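PDB 4Q1Q: autotransporter adhesin/invasin TibA from Escherichia coli, which mediates adhesion to and invasion of human intestinal epithelial cells and bacterial aggregation through contacts between its own molecules, and enhances biofilm formation. Local coordinates for residues G118-V123 / G137-V142; G127-A132 / G146-T151; S131-S136 / S152-G157; D169-N174 / T190-G195. All blocks are in the same frame, centred on the assembly; numbering follows the deposited sequence.

Contact 1 (G118-V123 / G137-V142); sequences GGDQYV and GARQFV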
loop_
_atom_site.group_PDB
_atom_site.type_symbol
_atom_site.label_atom_id
_atom_site.label_comp_id
_atom_site.label_asym_id
_atom_site.label_seq_id
_atom_site.Cartn_x
_atom_site.Cartn_y
_atom_site.Cartn_z
ATOM N N GLY A 118 -4.991 -8.065 -10.308
ATOM C CA GLY A 118 -3.766 -8.802 -10.588
ATOM C C GLY A 118 -2.551 -7.915 -10.745
ATOM O O GLY A 118 -1.472 -8.385 -11.097
ATOM N N GLY A 119 -2.703 -6.625 -10.458
ATOM C CA GLY A 119 -1.593 -5.691 -10.595
ATOM C C GLY A 119 -0.843 -5.578 -9.281
ATOM O O GLY A 119 -1.413 -5.806 -8.223
ATOM N N ASP A 120 0.431 -5.221 -9.354
ATOM C CA ASP A 120 1.269 -5.128 -8.166
ATOM C C ASP A 120 2.071 -3.832 -8.126
ATOM O O ASP A 120 2.599 -3.374 -9.144
ATOM C CB ASP A 120 2.251 -6.302 -8.128
ATOM C CG ASP A 120 1.601 -7.613 -7.717
ATOM O OD1 ASP A 120 0.585 -7.591 -6.988
ATOM O OD2 ASP A 120 2.114 -8.678 -8.120
ATOM N N GLN A 121 2.127 -3.234 -6.941
ATOM C CA GLN A 121 2.995 -2.103 -6.690
ATOM C C GLN A 121 3.923 -2.530 -5.565
ATOM O O GLN A 121 3.444 -2.866 -4.487
ATOM C CB GLN A 121 2.194 -0.884 -6.232
ATOM C CG GLN A 121 3.075 0.303 -5.893
ATOM C CD GLN A 121 2.259 1.429 -5.300
ATOM O OE1 GLN A 121 1.522 1.242 -4.327
ATOM N NE2 GLN A 121 2.397 2.615 -5.888
ATOM N N TYR A 122 5.224 -2.457 -5.809
ATOM C CA TYR A 122 6.247 -2.679 -4.799
ATOM C C TYR A 122 6.888 -1.360 -4.369
ATOM O O TYR A 122 7.380 -0.585 -5.192
ATOM C CB TYR A 122 7.329 -3.579 -5.389
ATOM C CG TYR A 122 7.017 -5.057 -5.422
ATOM C CD1 TYR A 122 6.289 -5.606 -6.470
ATOM C CD2 TYR A 122 7.489 -5.912 -4.432
ATOM C CE1 TYR A 122 6.037 -6.962 -6.538
ATOM C CE2 TYR A 122 7.209 -7.266 -4.478
ATOM C CZ TYR A 122 6.485 -7.790 -5.528
ATOM O OH TYR A 122 6.231 -9.140 -5.623
ATOM N N VAL A 123 6.885 -1.075 -3.073
ATOM C CA VAL A 123 7.490 0.148 -2.603
ATOM C C VAL A 123 8.582 -0.284 -1.635
ATOM O O VAL A 123 8.302 -0.700 -0.507
ATOM C CB VAL A 123 6.478 1.039 -1.874
ATOM C CG1 VAL A 123 7.161 2.314 -1.423
ATOM C CG2 VAL A 123 5.252 1.335 -2.722
ATOM N N GLY A 137 -8.412 -7.700 -6.217
ATOM C CA GLY A 137 -7.340 -8.480 -6.827
ATOM C C GLY A 137 -6.012 -7.761 -6.947
ATOM O O GLY A 137 -5.032 -8.358 -7.397
ATOM N N ALA A 138 -5.950 -6.491 -6.557
ATOM C CA ALA A 138 -4.674 -5.765 -6.615
ATOM C C ALA A 138 -3.837 -5.996 -5.361
ATOM O O ALA A 138 -4.389 -6.328 -4.324
ATOM C CB ALA A 138 -4.915 -4.272 -6.774
ATOM N N ARG A 139 -2.527 -5.780 -5.431
ATOM C CA ARG A 139 -1.694 -5.922 -4.247
ATOM C C ARG A 139 -0.681 -4.797 -4.139
ATOM O O ARG A 139 -0.078 -4.416 -5.127
ATOM C CB ARG A 139 -0.954 -7.274 -4.271
ATOM C CG ARG A 139 -1.904 -8.458 -4.334
ATOM C CD ARG A 139 -1.220 -9.818 -4.285
ATOM N NE ARG A 139 -0.193 -9.991 -5.308
ATOM C CZ ARG A 139 0.579 -11.070 -5.393
ATOM N NH1 ARG A 139 0.410 -12.080 -4.561
ATOM N NH2 ARG A 139 1.511 -11.182 -6.316
ATOM N N GLN A 140 -0.450 -4.326 -2.922
ATOM C CA GLN A 140 0.635 -3.395 -2.647
ATOM C C GLN A 140 1.596 -3.995 -1.626
ATOM O O GLN A 140 1.172 -4.438 -0.564
ATOM C CB GLN A 140 0.028 -2.092 -2.119
ATOM C CG GLN A 140 1.074 -1.016 -1.876
ATOM C CD GLN A 140 0.579 0.143 -1.040
ATOM O OE1 GLN A 140 0.103 -0.018 0.086
ATOM N NE2 GLN A 140 0.742 1.346 -1.579
ATOM N N PHE A 141 2.888 -3.997 -1.937
ATOM C CA PHE A 141 3.921 -4.549 -1.070
ATOM C C PHE A 141 4.853 -3.440 -0.611
ATOM O O PHE A 141 5.355 -2.706 -1.459
ATOM C CB PHE A 141 4.782 -5.574 -1.807
ATOM C CG PHE A 141 4.023 -6.791 -2.248
ATOM C CD1 PHE A 141 3.826 -7.852 -1.374
ATOM C CD2 PHE A 141 3.492 -6.861 -3.531
ATOM C CE1 PHE A 141 3.111 -8.973 -1.762
ATOM C CE2 PHE A 141 2.805 -7.998 -3.928
ATOM C CZ PHE A 141 2.608 -9.046 -3.050
ATOM N N VAL A 142 5.065 -3.319 0.702
ATOM C CA VAL A 142 5.940 -2.291 1.239
ATOM C C VAL A 142 7.003 -2.911 2.128
ATOM O O VAL A 142 6.701 -3.640 3.080
ATOM C CB VAL A 142 5.198 -1.251 2.077
ATOM C CG1 VAL A 142 6.070 -0.005 2.187
ATOM C CG2 VAL A 142 3.858 -0.974 1.436
#
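Gln140 and Gln121 lie side by side on the inward face of two parallel strands, and NE2 of Gln140 gives its N-H to OE1 of Gln121 at 2.9 Å. Their amide planes are 17° apart. Both chains run extended, with CG anti to the backbone N (chi1 177° in Gln121), and the row goes on in both directions: Gln121 NE2 bonds Gln102, and Gln140 OE1 accepts from Gln159. These buried amides thus have polar partners of their own kind. Val123 and Val142 share this buried face and pack against Val148. The backbones are joined in parallel fashion, for example from Phe141 N to Gln121 O at 2.8 Å.

The other face divides in two. Its tight part is the offset stack of Tyr122 on buried Phe141, centroids 4.7 Å apart and planes at 19°, with Tyr122 CZ 3.7 Å from Phe141 CD2; Tyr160 stacks on Phe141 in turn. The solvent side is the partly exposed pair in which Arg139 forms a side-on salt bridge with Asp120, NE to OD1 at 3.0 Å and NH2 to OD2 at 3.1 Å. CZ of Phe141 sits over the centre of the guanidinium. Like residues piled in register, amide on amide and ring on ring, are typical of a parallel beta-helix, which in autotransporter passenger domains is right-handed; this chain is a piece of TibA's passenger region.

Contact 2 (G127-A132 / G146-T151); sequences GSATSA and GIVKAT. With 289 (D-glycero-alpha-D-manno-heptopyranose), chain L; 289 (D-glycero-alpha-D-manno-heptopyranose), chain B.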
loop_
_atom_site.group_PDB
_atom_site.type_symbol
_atom_site.label_atom_id
_atom_site.label_comp_id
_atom_site.label_asym_id
_atom_site.label_seq_id
_atom_site.Cartn_x
_atom_site.Cartn_y
_atom_site.Cartn_z
ATOM N N GLY A 127 11.600 3.841 -1.055
ATOM C CA GLY A 127 10.677 4.559 -1.929
ATOM C C GLY A 127 9.414 4.975 -1.187
ATOM O O GLY A 127 9.131 4.501 -0.098
ATOM N N SER A 128 8.628 5.864 -1.782
ATOM C CA SER A 128 7.412 6.350 -1.165
ATOM C C SER A 128 6.282 6.261 -2.172
ATOM O O SER A 128 6.441 6.547 -3.363
ATOM C CB SER A 128 7.545 7.802 -0.682
ATOM O OG SER A 128 8.910 8.102 -0.452
ATOM N N ALA A 129 5.102 5.936 -1.672
ATOM C CA ALA A 129 3.910 6.057 -2.501
ATOM C C ALA A 129 2.807 6.704 -1.691
ATOM O O ALA A 129 2.603 6.380 -0.522
ATOM C CB ALA A 129 3.453 4.714 -3.035
ATOM N N THR A 130 2.078 7.605 -2.341
ATOM C CA THR A 130 1.039 8.337 -1.663
ATOM C C THR A 130 -0.156 8.087 -2.546
ATOM O O THR A 130 -0.041 8.177 -3.766
ATOM C CB THR A 130 1.404 9.832 -1.511
ATOM O OG1 THR A 130 2.602 9.973 -0.726
ATOM C CG2 THR A 130 0.295 10.617 -0.826
ATOM N N SER A 131 -1.281 7.790 -1.905
ATOM C CA SER A 131 -2.586 7.766 -2.552
ATOM C C SER A 131 -2.741 6.637 -3.556
ATOM O O SER A 131 -3.618 6.693 -4.418
ATOM C CB SER A 131 -2.908 9.115 -3.211
ATOM O OG SER A 131 -3.076 10.093 -2.199
ATOM N N ALA A 132 -1.958 5.581 -3.376
ATOM C CA ALA A 132 -2.240 4.334 -4.069
ATOM C C ALA A 132 -3.700 3.953 -3.827
ATOM O O ALA A 132 -4.220 4.094 -2.723
ATOM C CB ALA A 132 -1.304 3.237 -3.587
ATOM N N GLY A 146 10.619 1.183 2.674
ATOM C CA GLY A 146 9.532 1.756 1.886
ATOM C C GLY A 146 8.387 2.292 2.714
ATOM O O GLY A 146 8.031 1.726 3.743
ATOM N N ILE A 147 7.822 3.415 2.279
ATOM C CA ILE A 147 6.793 4.090 3.053
ATOM C C ILE A 147 5.617 4.430 2.161
ATOM O O ILE A 147 5.783 4.976 1.062
ATOM C CB ILE A 147 7.298 5.392 3.700
ATOM C CG1 ILE A 147 8.539 5.082 4.550
ATOM C CG2 ILE A 147 6.190 6.021 4.533
ATOM C CD1 ILE A 147 9.121 6.254 5.318
ATOM N N VAL A 148 4.423 4.106 2.646
ATOM C CA VAL A 148 3.208 4.389 1.887
ATOM C C VAL A 148 2.258 5.207 2.747
ATOM O O VAL A 148 2.153 4.982 3.953
ATOM C CB VAL A 148 2.485 3.127 1.364
ATOM C CG1 VAL A 148 3.390 2.348 0.432
ATOM C CG2 VAL A 148 2.025 2.226 2.504
ATOM N N LYS A 149 1.616 6.186 2.119
ATOM C CA LYS A 149 0.827 7.160 2.853
ATOM C C LYS A 149 -0.479 7.280 2.117
ATOM O O LYS A 149 -0.474 7.358 0.898
ATOM C CB LYS A 149 1.541 8.506 2.973
ATOM C CG LYS A 149 0.608 9.672 3.287
ATOM C CD LYS A 149 1.336 11.003 3.372
ATOM C CE LYS A 149 1.696 11.336 4.811
ATOM N NZ LYS A 149 2.816 12.315 4.886
ATOM N N ALA A 150 -1.573 7.269 2.876
ATOM C CA ALA A 150 -2.917 7.475 2.349
ATOM C C ALA A 150 -3.282 6.445 1.297
ATOM O O ALA A 150 -3.982 6.770 0.345
ATOM C CB ALA A 150 -3.087 8.880 1.773
ATOM N N THR A 151 -2.829 5.208 1.464
ATOM C CA THR A 151 -3.339 4.101 0.655
ATOM C C THR A 151 -4.811 3.802 0.976
ATOM O O THR A 151 -5.184 3.678 2.144
ATOM C CB THR A 151 -2.531 2.813 0.911
ATOM O OG1 THR A 151 -1.117 3.077 0.887
ATOM C CG2 THR A 151 -2.843 1.768 -0.137
HETATM O O7 289 L . 10.399 11.904 -3.605
HETATM C C7 289 L . 10.528 11.074 -2.446
HETATM C C6 289 L . 9.257 11.173 -1.608
HETATM O O6 289 L . 9.264 12.404 -0.877
HETATM C C5 289 L . 8.016 11.110 -2.488
HETATM O O5 289 L . 7.797 9.764 -2.906
HETATM C C1 289 L . 6.734 9.669 -3.852
HETATM C C2 289 L . 5.426 10.083 -3.189
HETATM O O2 289 L . 5.097 9.147 -2.156
HETATM C C3 289 L . 5.534 11.482 -2.591
HETATM O O3 289 L . 4.380 11.747 -1.787
HETATM C C4 289 L . 6.790 11.615 -1.738
HETATM O O4 289 L . 6.980 12.988 -1.381
HETATM O O7 289 B . -7.420 9.336 -4.296
HETATM C C7 289 B . -6.491 10.238 -4.915
HETATM C C6 289 B . -6.229 11.498 -4.092
HETATM O O6 289 B . -7.508 12.100 -3.871
HETATM C C5 289 B . -5.472 11.253 -2.783
HETATM O O5 289 B . -4.163 11.743 -3.062
HETATM C C1 289 B . -3.219 11.382 -2.052
HETATM C C2 289 B . -3.524 12.234 -0.833
HETATM O O2 289 B . -3.504 13.622 -1.164
HETATM C C3 289 B . -4.906 11.791 -0.379
HETATM O O3 289 B . -5.264 12.555 0.774
HETATM C C4 289 B . -5.921 11.953 -1.504
HETATM O O4 289 B . -7.156 11.434 -0.994
#
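Thr130 and Lys149 pair across two parallel strands, with Thr130 CA 3.1 Å from Lys149 O in a CA-H...O contact. The side chain of Thr130 stands on the outer face. Its CB lies 3.5 Å from O3 of the chain L heptose. From there OG1, anti to the carbonyl carbon (chi1 -61°), reaches O3 of that sugar in a hydrogen bond of 2.7 Å and also passes 4.1 Å from Lys149 CB. The methyl CG2 takes the other branch, anti to the backbone N, and lies 3.8 Å from both Lys149 O and C1 of the chain B heptose. One threonine therefore touches two sugars: a hydroxyl for the first, a methyl for the second, which is carried on the next residue through a covalent bond from Ser131 OG to C1.

Backbone bonds join the strands, among them Lys149 N to Ala129 O at 2.8 Å. On the inner face Ala129 CB meets Val148 CG1 at 4.2 Å. The pair 128-130 and 147-149 sits between strands 109-111 and 166-168, while Ala129 and Val148 face inward onto Val123 of strand 120-124, and Val148 also meets Gln140 and Val142 of strand 139-143.

Contact 3 (S131-S136 / S152-G157); sequences SASVTS and SVNSGG. With 289 (D-glycero-alpha-D-manno-heptopyranose), chain B; 289 (D-glycero-alpha-D-manno-heptopyranose), chain X; 289 (D-glycero-alpha-D-manno-heptopyranose), chain Y.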
loop_
_atom_site.group_PDB
_atom_site.type_symbol
_atom_site.label_atom_id
_atom_site.label_comp_id
_atom_site.label_asym_id
_atom_site.label_seq_id
_atom_site.Cartn_x
_atom_site.Cartn_y
_atom_site.Cartn_z
ATOM N N SER A 131 -1.281 7.790 -1.905
ATOM C CA SER A 131 -2.586 7.766 -2.552
ATOM C C SER A 131 -2.741 6.637 -3.556
ATOM O O SER A 131 -3.618 6.693 -4.418
ATOM C CB SER A 131 -2.908 9.115 -3.211
ATOM O OG SER A 131 -3.076 10.093 -2.199
ATOM N N ALA A 132 -1.958 5.581 -3.376
ATOM C CA ALA A 132 -2.240 4.334 -4.069
ATOM C C ALA A 132 -3.700 3.953 -3.827
ATOM O O ALA A 132 -4.220 4.094 -2.723
ATOM C CB ALA A 132 -1.304 3.237 -3.587
ATOM N N SER A 133 -4.352 3.463 -4.871
ATOM C CA SER A 133 -5.654 2.830 -4.765
ATOM C C SER A 133 -5.519 1.329 -5.000
ATOM O O SER A 133 -5.213 0.937 -6.122
ATOM C CB SER A 133 -6.581 3.449 -5.819
ATOM O OG SER A 133 -7.913 3.513 -5.342
ATOM N N VAL A 134 -5.787 0.496 -3.998
ATOM C CA VAL A 134 -5.615 -0.953 -4.142
ATOM C C VAL A 134 -6.985 -1.605 -4.272
ATOM O O VAL A 134 -7.651 -1.879 -3.271
ATOM C CB VAL A 134 -4.906 -1.626 -2.946
ATOM C CG1 VAL A 134 -4.551 -3.082 -3.266
ATOM C CG2 VAL A 134 -3.666 -0.848 -2.530
ATOM N N THR A 135 -7.374 -1.876 -5.513
ATOM C CA THR A 135 -8.696 -2.417 -5.837
ATOM C C THR A 135 -8.690 -3.942 -5.787
ATOM O O THR A 135 -7.686 -4.561 -5.423
ATOM C CB THR A 135 -9.195 -1.964 -7.235
ATOM O OG1 THR A 135 -8.370 -2.514 -8.275
ATOM C CG2 THR A 135 -9.188 -0.446 -7.368
ATOM N N SER A 136 -9.820 -4.522 -6.177
ATOM C CA SER A 136 -10.095 -5.955 -6.114
ATOM C C SER A 136 -9.063 -6.753 -6.888
ATOM O O SER A 136 -8.859 -6.500 -8.069
ATOM C CB SER A 136 -11.493 -6.259 -6.665
ATOM O OG SER A 136 -12.000 -7.490 -6.174
ATOM N N SER A 152 -5.630 3.691 -0.067
ATOM C CA SER A 152 -6.990 3.173 -0.001
ATOM C C SER A 152 -6.981 1.704 -0.413
ATOM O O SER A 152 -6.703 1.382 -1.570
ATOM C CB SER A 152 -7.946 3.942 -0.927
ATOM O OG SER A 152 -8.121 5.281 -0.485
ATOM N N VAL A 153 -7.225 0.830 0.560
ATOM C CA VAL A 153 -7.294 -0.602 0.278
ATOM C C VAL A 153 -8.783 -0.888 0.143
ATOM O O VAL A 153 -9.498 -0.965 1.129
ATOM C CB VAL A 153 -6.672 -1.511 1.356
ATOM C CG1 VAL A 153 -6.722 -2.965 0.899
ATOM C CG2 VAL A 153 -5.214 -1.169 1.629
ATOM N N ASN A 154 -9.232 -0.999 -1.099
ATOM C CA ASN A 154 -10.654 -1.085 -1.400
ATOM C C ASN A 154 -11.021 -2.564 -1.486
ATOM O O ASN A 154 -10.156 -3.425 -1.363
ATOM C CB ASN A 154 -10.973 -0.307 -2.685
ATOM C CG ASN A 154 -10.649 1.174 -2.573
ATOM O OD1 ASN A 154 -10.995 1.839 -1.594
ATOM N ND2 ASN A 154 -9.979 1.712 -3.584
ATOM N N SER A 155 -12.302 -2.858 -1.663
ATOM C CA SER A 155 -12.798 -4.227 -1.750
ATOM C C SER A 155 -11.962 -5.135 -2.656
ATOM O O SER A 155 -11.582 -4.758 -3.766
ATOM C CB SER A 155 -14.251 -4.206 -2.232
ATOM O OG SER A 155 -14.891 -5.457 -2.035
ATOM N N GLY A 156 -11.640 -6.325 -2.155
ATOM C CA GLY A 156 -10.752 -7.258 -2.844
ATOM C C GLY A 156 -9.273 -6.945 -2.752
ATOM O O GLY A 156 -8.430 -7.708 -3.234
ATOM N N GLY A 157 -8.949 -5.812 -2.136
ATOM C CA GLY A 157 -7.575 -5.330 -2.169
ATOM C C GLY A 157 -6.715 -5.744 -0.993
ATOM O O GLY A 157 -7.226 -5.865 0.119
HETATM O O7 289 B . -7.420 9.336 -4.296
HETATM C C7 289 B . -6.491 10.238 -4.915
HETATM C C6 289 B . -6.229 11.498 -4.092
HETATM O O6 289 B . -7.508 12.100 -3.871
HETATM C C5 289 B . -5.472 11.253 -2.783
HETATM O O5 289 B . -4.163 11.743 -3.062
HETATM C C1 289 B . -3.219 11.382 -2.052
HETATM C C2 289 B . -3.524 12.234 -0.833
HETATM O O2 289 B . -3.504 13.622 -1.164
HETATM C C3 289 B . -4.906 11.791 -0.379
HETATM O O3 289 B . -5.264 12.555 0.774
HETATM C C4 289 B . -5.921 11.953 -1.504
HETATM O O4 289 B . -7.156 11.434 -0.994
HETATM O O7 289 X . -12.980 -9.099 -11.669
HETATM C C7 289 X . -13.145 -8.815 -10.277
HETATM C C6 289 X . -12.670 -10.017 -9.469
HETATM O O6 289 X . -11.480 -10.569 -10.049
HETATM C C5 289 X . -12.402 -9.601 -8.027
HETATM O O5 289 X . -13.422 -8.726 -7.554
HETATM C C1 289 X . -13.103 -8.184 -6.272
HETATM C C2 289 X . -13.289 -9.320 -5.273
HETATM O O2 289 X . -14.626 -9.831 -5.270
HETATM C C3 289 X . -12.292 -10.411 -5.628
HETATM O O3 289 X . -12.581 -11.529 -4.781
HETATM C C4 289 X . -12.360 -10.805 -7.100
HETATM O O4 289 X . -11.189 -11.538 -7.472
HETATM O O7 289 Y . -14.846 -3.998 -6.477
HETATM C C7 289 Y . -15.968 -4.856 -6.712
HETATM C C6 289 Y . -16.860 -4.720 -5.484
HETATM O O6 289 Y . -18.227 -4.952 -5.841
HETATM C C5 289 Y . -16.353 -5.652 -4.385
HETATM O O5 289 Y . -16.785 -5.078 -3.149
HETATM C C1 289 Y . -16.164 -5.754 -2.058
HETATM C C2 289 Y . -16.782 -7.143 -1.959
HETATM O O2 289 Y . -18.205 -7.048 -1.823
HETATM C C3 289 Y . -16.345 -7.885 -3.219
HETATM O O3 289 Y . -16.883 -9.210 -3.207
HETATM C C4 289 Y . -16.776 -7.122 -4.466
HETATM O O4 289 Y . -16.172 -7.802 -5.571
#
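Ser152 and Val134 carry the backbone part of this contact: Val134 N donates to Ser152 O at 2.7 Å in an almost straight bond (175° at the hydrogen). Ser152 N in turn reaches Ala132 O, and Asn154 N reaches Val134 O at 2.8 Å, its donor tilted 29° from the carbonyl plane. The apolar part is small and faces inward. Val134 CG1, anti to the backbone N, rests 3.9 Å from Gly157 CA, while its CG2 comes 4.4 Å from Val153 CG2.

Polar side chains occupy the outer face, where Ser133 OG lies 3.3 Å from Asn154 ND2; OD1 of the same asparagine accepts a hydrogen bond from Asn173 ND2. A type II turn from Asn154 to Gly157, closed by Gly157 N to Asn154 O, brings its two glycines in against Val134, Thr135 and Ser136. Gly156 CA passes 3.6 Å from Ser136 OG.

Covalent chemistry completes the account. Ser136 and Ser155 each carry a heptose through OG, as Ser131 does, at the turns of successive coils; Ser136 OG is bonded to C1 (1.3 Å). Short parallel strands with a hydrocarbon inner side and glycosylated serines in the flanking loops and turns imply a coil that packs by its valines and displays sugar outward.

Contact 4 (D169-N174 / T190-G195); sequences DTVLNN and TINSGG. With 289 (D-glycero-alpha-D-manno-heptopyranose), chain Z.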
loop_
_atom_site.group_PDB
_atom_site.type_symbol
_atom_site.label_atom_id
_atom_site.label_comp_id
_atom_site.label_asym_id
_atom_site.label_seq_id
_atom_site.Cartn_x
_atom_site.Cartn_y
_atom_site.Cartn_z
ATOM N N ASP A 169 -1.887 6.316 7.483
ATOM C CA ASP A 169 -3.146 6.894 7.030
ATOM C C ASP A 169 -3.775 5.967 6.014
ATOM O O ASP A 169 -4.472 6.401 5.109
ATOM C CB ASP A 169 -2.977 8.281 6.400
ATOM C CG ASP A 169 -2.369 9.288 7.363
ATOM O OD1 ASP A 169 -3.150 9.819 8.178
ATOM O OD2 ASP A 169 -1.142 9.543 7.303
ATOM N N THR A 170 -3.522 4.675 6.155
ATOM C CA THR A 170 -4.200 3.701 5.321
ATOM C C THR A 170 -5.685 3.708 5.681
ATOM O O THR A 170 -6.054 3.835 6.859
ATOM C CB THR A 170 -3.571 2.304 5.552
ATOM O OG1 THR A 170 -2.145 2.363 5.397
ATOM C CG2 THR A 170 -4.110 1.314 4.554
ATOM N N VAL A 171 -6.519 3.524 4.662
ATOM C CA VAL A 171 -7.951 3.324 4.826
ATOM C C VAL A 171 -8.345 1.943 4.324
ATOM O O VAL A 171 -7.926 1.560 3.235
ATOM C CB VAL A 171 -8.760 4.369 4.036
ATOM C CG1 VAL A 171 -10.233 4.256 4.382
ATOM C CG2 VAL A 171 -8.296 5.780 4.370
ATOM N N LEU A 172 -9.083 1.194 5.142
ATOM C CA LEU A 172 -9.530 -0.150 4.771
ATOM C C LEU A 172 -11.049 -0.180 4.658
ATOM O O LEU A 172 -11.753 0.052 5.639
ATOM C CB LEU A 172 -9.137 -1.228 5.784
ATOM C CG LEU A 172 -7.712 -1.268 6.324
ATOM C CD1 LEU A 172 -7.491 -2.426 7.290
ATOM C CD2 LEU A 172 -6.763 -1.322 5.139
ATOM N N ASN A 173 -11.524 -0.446 3.449
ATOM C CA ASN A 173 -12.945 -0.538 3.129
ATOM C C ASN A 173 -13.333 -2.004 2.940
ATOM O O ASN A 173 -12.566 -2.884 3.337
ATOM C CB ASN A 173 -13.238 0.304 1.882
ATOM C CG ASN A 173 -12.779 1.741 2.033
ATOM O OD1 ASN A 173 -13.151 2.414 2.993
ATOM N ND2 ASN A 173 -11.937 2.203 1.115
ATOM N N ASN A 174 -14.473 -2.268 2.304
ATOM C CA ASN A 174 -15.244 -3.499 2.488
ATOM C C ASN A 174 -14.585 -4.756 1.922
ATOM O O ASN A 174 -14.525 -4.934 0.711
ATOM C CB ASN A 174 -16.654 -3.343 1.893
ATOM C CG ASN A 174 -17.644 -4.368 2.424
ATOM O OD1 ASN A 174 -17.341 -5.156 3.320
ATOM N ND2 ASN A 174 -18.855 -4.352 1.876
ATOM N N THR A 190 -7.394 3.500 9.357
ATOM C CA THR A 190 -8.827 3.626 9.525
ATOM C C THR A 190 -9.477 2.355 8.990
ATOM O O THR A 190 -9.285 1.989 7.825
ATOM C CB THR A 190 -9.318 4.884 8.780
ATOM O OG1 THR A 190 -8.942 6.028 9.556
ATOM C CG2 THR A 190 -10.827 4.844 8.574
ATOM N N ILE A 191 -10.236 1.673 9.845
ATOM C CA ILE A 191 -10.825 0.417 9.388
ATOM C C ILE A 191 -12.327 0.638 9.245
ATOM O O ILE A 191 -13.040 0.695 10.239
ATOM C CB ILE A 191 -10.576 -0.784 10.324
ATOM C CG1 ILE A 191 -9.105 -0.916 10.730
ATOM C CG2 ILE A 191 -11.060 -2.051 9.634
ATOM C CD1 ILE A 191 -8.869 -2.059 11.705
ATOM N N ASN A 192 -12.800 0.752 8.010
ATOM C CA ASN A 192 -14.220 0.949 7.760
ATOM C C ASN A 192 -14.952 -0.380 7.882
ATOM O O ASN A 192 -14.370 -1.375 8.331
ATOM C CB ASN A 192 -14.435 1.658 6.411
ATOM C CG ASN A 192 -14.145 3.140 6.525
ATOM O OD1 ASN A 192 -14.465 3.743 7.549
ATOM N ND2 ASN A 192 -13.479 3.717 5.527
ATOM N N SER A 193 -16.240 -0.343 7.550
ATOM C CA SER A 193 -17.101 -1.519 7.636
ATOM C C SER A 193 -16.566 -2.564 6.679
ATOM O O SER A 193 -16.231 -2.235 5.555
ATOM C CB SER A 193 -18.554 -1.176 7.285
ATOM O OG SER A 193 -19.445 -2.244 7.573
ATOM N N GLY A 194 -16.431 -3.809 7.124
ATOM C CA GLY A 194 -15.863 -4.838 6.262
ATOM C C GLY A 194 -14.346 -4.916 6.198
ATOM O O GLY A 194 -13.827 -5.916 5.710
ATOM N N GLY A 195 -13.622 -3.892 6.650
ATOM C CA GLY A 195 -12.159 -3.912 6.616
ATOM C C GLY A 195 -11.537 -4.900 7.594
ATOM O O GLY A 195 -12.064 -5.109 8.678
HETATM O O7 289 Z . -20.031 -0.152 4.160
HETATM C C7 289 Z . -19.967 -1.283 3.281
HETATM C C6 289 Z . -20.967 -2.323 3.757
HETATM O O6 289 Z . -20.998 -3.360 2.772
HETATM C C5 289 Z . -20.565 -2.877 5.121
HETATM O O5 289 Z . -21.158 -2.055 6.133
HETATM C C1 289 Z . -20.734 -2.434 7.444
HETATM C C2 289 Z . -21.210 -3.841 7.795
HETATM O O2 289 Z . -22.635 -3.909 7.871
HETATM C C3 289 Z . -20.620 -4.764 6.732
HETATM O O3 289 Z . -21.062 -6.111 6.901
HETATM C C4 289 Z . -20.999 -4.325 5.326
HETATM O O4 289 Z . -20.382 -5.276 4.453
#
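A coil-to-coil step of the right-handed beta-helix appears here, where Leu172 and Ile191 stack in parallel strands and the second strand runs straight into a type II turn, Asn192 to Gly195. Leu172 N donates to Thr190 O at 2.8 Å, and Leu172 O takes the N-H of Asn192 at 2.7 Å. Inside, Leu172 CD1 lies 4.1 Å from Ile191 CG1, the two side chains pointing the same way, and both also touch Met197.

Outside, the asparagines repeat that stacking in polar form. Asn192 ND2 gives its N-H to Asn173 OD1 at 2.9 Å, nearly in line with the C=O bond (167° at the oxygen), and the amide planes are 10° apart. Asn173 ND2 passes the chain on to Asn154 OD1. ND2 of Asn192 brushes Val171 CG1 at 3.5 Å.

At the turn, Gly194 comes in close to Asn174 OD1; at its backbone angles a CB would collide with the preceding carbonyl oxygen. Ser193 bears a heptose, joined from OG to C1, that arches back to the preceding coil. Its detail there is uncertain, with Asn174 ND2 implausibly close to O6; O4 makes two weak hydrogen bonds, to Asn174 OD1 at 3.2 Å and from ND2 at 3.1 Å.

How the contacts relate
All four contacts join one coil to the next. Contacts 1, 2 and 3 hold the same two coils on three successive strands, so their inner faces meet: Gln140 packs on Ala132, Val134 and Val148, and Thr151 on Val134. Contact 2 is the most buried, yet its outer face is lined with sugar; the other three are partly buried. Contact 4 lies further along the axis, its centre about 17 Å from that of contact 1, and matches contact 3 in form, strand pair followed by turn, with the backbones of Val153 and Val171 linking them. Charge pairing and ring stacking belong to contact 1; attached heptoses mark the others.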